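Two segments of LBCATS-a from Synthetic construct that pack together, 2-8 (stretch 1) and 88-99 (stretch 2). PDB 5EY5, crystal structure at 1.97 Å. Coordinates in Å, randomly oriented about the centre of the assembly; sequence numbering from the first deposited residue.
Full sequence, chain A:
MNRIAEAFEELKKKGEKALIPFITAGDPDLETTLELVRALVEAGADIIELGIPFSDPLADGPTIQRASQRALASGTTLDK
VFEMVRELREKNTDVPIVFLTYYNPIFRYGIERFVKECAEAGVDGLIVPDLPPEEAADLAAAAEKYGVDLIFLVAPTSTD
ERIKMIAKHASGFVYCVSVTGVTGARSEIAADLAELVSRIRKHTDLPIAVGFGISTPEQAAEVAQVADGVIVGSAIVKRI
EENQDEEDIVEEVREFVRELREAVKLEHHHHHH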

# COMPACT_ATOMS: atom_id res chain seq x y z
N ASN A 2 -59.83 -3.05 21.34
CA ASN A 2 -58.57 -3.80 21.32
C ASN A 2 -58.35 -4.50 22.66
O ASN A 2 -58.66 -3.95 23.73
N ARG A 3 -57.83 -5.73 22.60
CA ARG A 3 -57.47 -6.46 23.81
C ARG A 3 -56.52 -5.66 24.70
O ARG A 3 -56.55 -5.79 25.93
N ILE A 4 -55.64 -4.87 24.09
CA ILE A 4 -54.72 -4.07 24.91
C ILE A 4 -55.49 -3.07 25.75
O ILE A 4 -55.28 -2.95 26.96
N ALA A 5 -56.41 -2.34 25.12
CA ALA A 5 -57.25 -1.40 25.86
C ALA A 5 -58.05 -2.11 26.94
O ALA A 5 -58.13 -1.63 28.08
N GLU A 6 -58.64 -3.27 26.62
CA GLU A 6 -59.42 -4.00 27.62
C GLU A 6 -58.56 -4.39 28.81
O GLU A 6 -58.98 -4.24 29.96
N ALA A 7 -57.35 -4.89 28.56
CA ALA A 7 -56.45 -5.25 29.64
C ALA A 7 -56.14 -4.07 30.56
O ALA A 7 -56.16 -4.20 31.78
N PHE A 8 -55.80 -2.91 29.98
CA PHE A 8 -55.41 -1.76 30.81
C PHE A 8 -56.60 -1.23 31.59
O PHE A 8 -56.47 -0.84 32.76
N LEU A 88 -52.22 -20.54 19.69
CA LEU A 88 -52.54 -19.88 20.95
C LEU A 88 -54.02 -19.52 21.03
O LEU A 88 -54.70 -19.86 22.00
N ARG A 89 -54.53 -18.84 20.01
CA ARG A 89 -55.90 -18.34 20.06
C ARG A 89 -56.92 -19.45 20.11
O ARG A 89 -58.06 -19.21 20.52
N GLU A 90 -56.56 -20.66 19.68
CA GLU A 90 -57.51 -21.76 19.79
C GLU A 90 -57.98 -21.93 21.22
O GLU A 90 -59.16 -22.19 21.47
N LYS A 91 -57.07 -21.75 22.19
CA LYS A 91 -57.40 -22.00 23.59
C LYS A 91 -57.36 -20.75 24.47
O LYS A 91 -57.93 -20.78 25.56
N ASN A 92 -56.73 -19.67 24.03
CA ASN A 92 -56.66 -18.44 24.83
C ASN A 92 -56.95 -17.23 23.94
O ASN A 92 -56.06 -16.72 23.25
N THR A 93 -58.20 -16.76 23.98
CA THR A 93 -58.64 -15.58 23.25
C THR A 93 -58.50 -14.30 24.06
O THR A 93 -58.84 -13.22 23.55
N ASP A 94 -58.03 -14.38 25.30
CA ASP A 94 -58.00 -13.24 26.21
C ASP A 94 -56.69 -12.46 26.13
O ASP A 94 -56.71 -11.23 26.03
N VAL A 95 -55.55 -13.16 26.18
CA VAL A 95 -54.27 -12.49 26.45
C VAL A 95 -53.89 -11.59 25.28
O VAL A 95 -53.85 -12.06 24.13
N PRO A 96 -53.58 -10.31 25.52
CA PRO A 96 -53.11 -9.46 24.42
C PRO A 96 -51.72 -9.88 23.99
O PRO A 96 -50.84 -10.13 24.81
N ILE A 97 -51.53 -9.96 22.68
CA ILE A 97 -50.26 -10.33 22.06
C ILE A 97 -49.79 -9.15 21.24
O ILE A 97 -50.56 -8.59 20.45
N VAL A 98 -48.53 -8.75 21.44
CA VAL A 98 -47.88 -7.69 20.68
C VAL A 98 -46.69 -8.30 19.96
O VAL A 98 -45.89 -9.02 20.58
N PHE A 99 -46.59 -8.03 18.65
CA PHE A 99 -45.40 -8.36 17.87
C PHE A 99 -44.43 -7.19 17.93
O PHE A 99 -44.80 -6.05 17.61

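R3 and P96 anchor this contact: their CA atoms lie 5.3 Å apart, and both CA-to-CB bonds point toward the opposing stretch. From the first turn of its helix, R3 leaves with chi1 m and then runs extended, chi2 and chi3 both t, a shape that carries its guanidinium along the loop to T93. There R3 NE donates to T93 O at 2.6 Å, and R3 NH2 adds a weak bond to T93 O at 3.2 Å, so the backbone carbonyl sits at the guanidinium edge.

One face of that group is left for R89, whose guanidinium stacks flat on it, centres 3.8 Å apart and planes at 20°. Like charges meet closely, R3 NH1 to R89 NH2 at 3.5 Å, while R3 keeps T93 O as its carbonyl acceptor here and R89 has two, V95 O and N92 O. R89, m at chi1 and chi2 and t at chi3, curls back onto its own loop: R89 NH1 and R89 NH2 each reach V95 O at 2.8 Å, and R89 NH1 also binds N92 O at 3.0 Å.

The other half is apolar. A7 CB rests on P96 CG at 3.8 Å, while I4, m then t, starts sideways yet extends its end inward, placing CD1 3.8 Å from V98 CG2, with V98 chi1 t. N2, chi1 t, caps the helix through OD1, 2.8 Å from I4 N.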

# COMPACT_ATOMS: atom_id res chain seq x y z
CB ASN A 2 -57.41 -2.85 21.01
CG ASN A 2 -56.13 -3.59 20.59
OD1 ASN A 2 -55.40 -4.11 21.42
ND2 ASN A 2 -55.86 -3.61 19.27
CB ARG A 3 -56.82 -7.80 23.46
CG ARG A 3 -57.79 -8.84 22.93
CD ARG A 3 -57.10 -10.19 22.77
NE ARG A 3 -57.98 -11.19 22.16
CZ ARG A 3 -57.96 -11.52 20.87
NH1 ARG A 3 -57.10 -10.94 20.04
NH2 ARG A 3 -58.80 -12.44 20.41
CB ILE A 4 -53.68 -3.37 24.02
CG1 ILE A 4 -52.74 -4.40 23.36
CG2 ILE A 4 -52.87 -2.39 24.86
CD1 ILE A 4 -51.84 -3.79 22.30
CB ALA A 5 -58.18 -0.66 24.90
CB GLU A 6 -60.06 -5.24 26.99
CG GLU A 6 -60.87 -4.97 25.75
CD GLU A 6 -61.59 -6.20 25.22
OE1 GLU A 6 -61.10 -7.33 25.46
OE2 GLU A 6 -62.64 -6.03 24.57
CB ALA A 7 -55.17 -5.83 29.07
CB PHE A 8 -54.81 -0.65 29.95
CG PHE A 8 -53.34 -0.80 29.70
CD1 PHE A 8 -52.42 -0.62 30.74
CD2 PHE A 8 -52.86 -1.11 28.44
CE1 PHE A 8 -51.04 -0.76 30.51
CE2 PHE A 8 -51.50 -1.26 28.21
CZ PHE A 8 -50.59 -1.08 29.25
CB LEU A 88 -51.69 -18.63 21.10
CG LEU A 88 -50.75 -18.64 22.30
CD1 LEU A 88 -49.84 -17.42 22.24
CD2 LEU A 88 -51.54 -18.70 23.62
CB ARG A 89 -56.18 -17.43 18.86
CG ARG A 89 -55.41 -16.12 18.88
CD ARG A 89 -55.63 -15.38 20.18
NE ARG A 89 -54.94 -14.09 20.22
CZ ARG A 89 -54.69 -13.42 21.34
NH1 ARG A 89 -55.05 -13.96 22.50
NH2 ARG A 89 -54.06 -12.25 21.31
CB GLU A 90 -56.88 -23.05 19.26
CG GLU A 90 -56.79 -23.11 17.75
CD GLU A 90 -56.36 -24.47 17.23
OE1 GLU A 90 -55.52 -25.12 17.89
OE2 GLU A 90 -56.88 -24.90 16.18
CB LYS A 91 -56.44 -23.05 24.18
CG LYS A 91 -56.74 -23.46 25.61
CD LYS A 91 -58.07 -24.20 25.74
CE LYS A 91 -58.35 -24.61 27.18
NZ LYS A 91 -59.46 -25.59 27.30
CB ASN A 92 -55.30 -18.30 25.51
CG ASN A 92 -55.26 -17.15 26.48
OD1 ASN A 92 -55.95 -16.14 26.29
ND2 ASN A 92 -54.46 -17.28 27.53
CB THR A 93 -60.10 -15.75 22.81
OG1 THR A 93 -60.96 -15.35 23.89
CG2 THR A 93 -60.37 -17.20 22.48
CB ASP A 94 -58.25 -13.72 27.64
CG ASP A 94 -59.43 -14.68 27.75
OD1 ASP A 94 -60.58 -14.21 27.85
OD2 ASP A 94 -59.20 -15.91 27.74
CB VAL A 95 -53.18 -13.52 26.71
CG1 VAL A 95 -52.93 -14.35 25.45
CG2 VAL A 95 -51.90 -12.82 27.14
CB PRO A 96 -53.12 -8.05 25.03
CG PRO A 96 -54.05 -8.15 26.22
CD PRO A 96 -53.86 -9.54 26.74
CB ILE A 97 -50.40 -11.59 21.19
CG1 ILE A 97 -50.76 -12.80 22.05
CG2 ILE A 97 -49.10 -11.87 20.39
CD1 ILE A 97 -49.63 -13.25 22.93
CB VAL A 98 -47.43 -6.54 21.60
CG1 VAL A 98 -46.62 -5.50 20.80
CG2 VAL A 98 -48.65 -5.88 22.25
CB PHE A 99 -45.74 -8.64 16.40
CG PHE A 99 -46.15 -10.04 16.12
CD1 PHE A 99 -46.34 -10.94 17.16
CD2 PHE A 99 -46.33 -10.48 14.81
CE1 PHE A 99 -46.73 -12.25 16.90
CE2 PHE A 99 -46.71 -11.78 14.54
CZ PHE A 99 -46.91 -12.67 15.59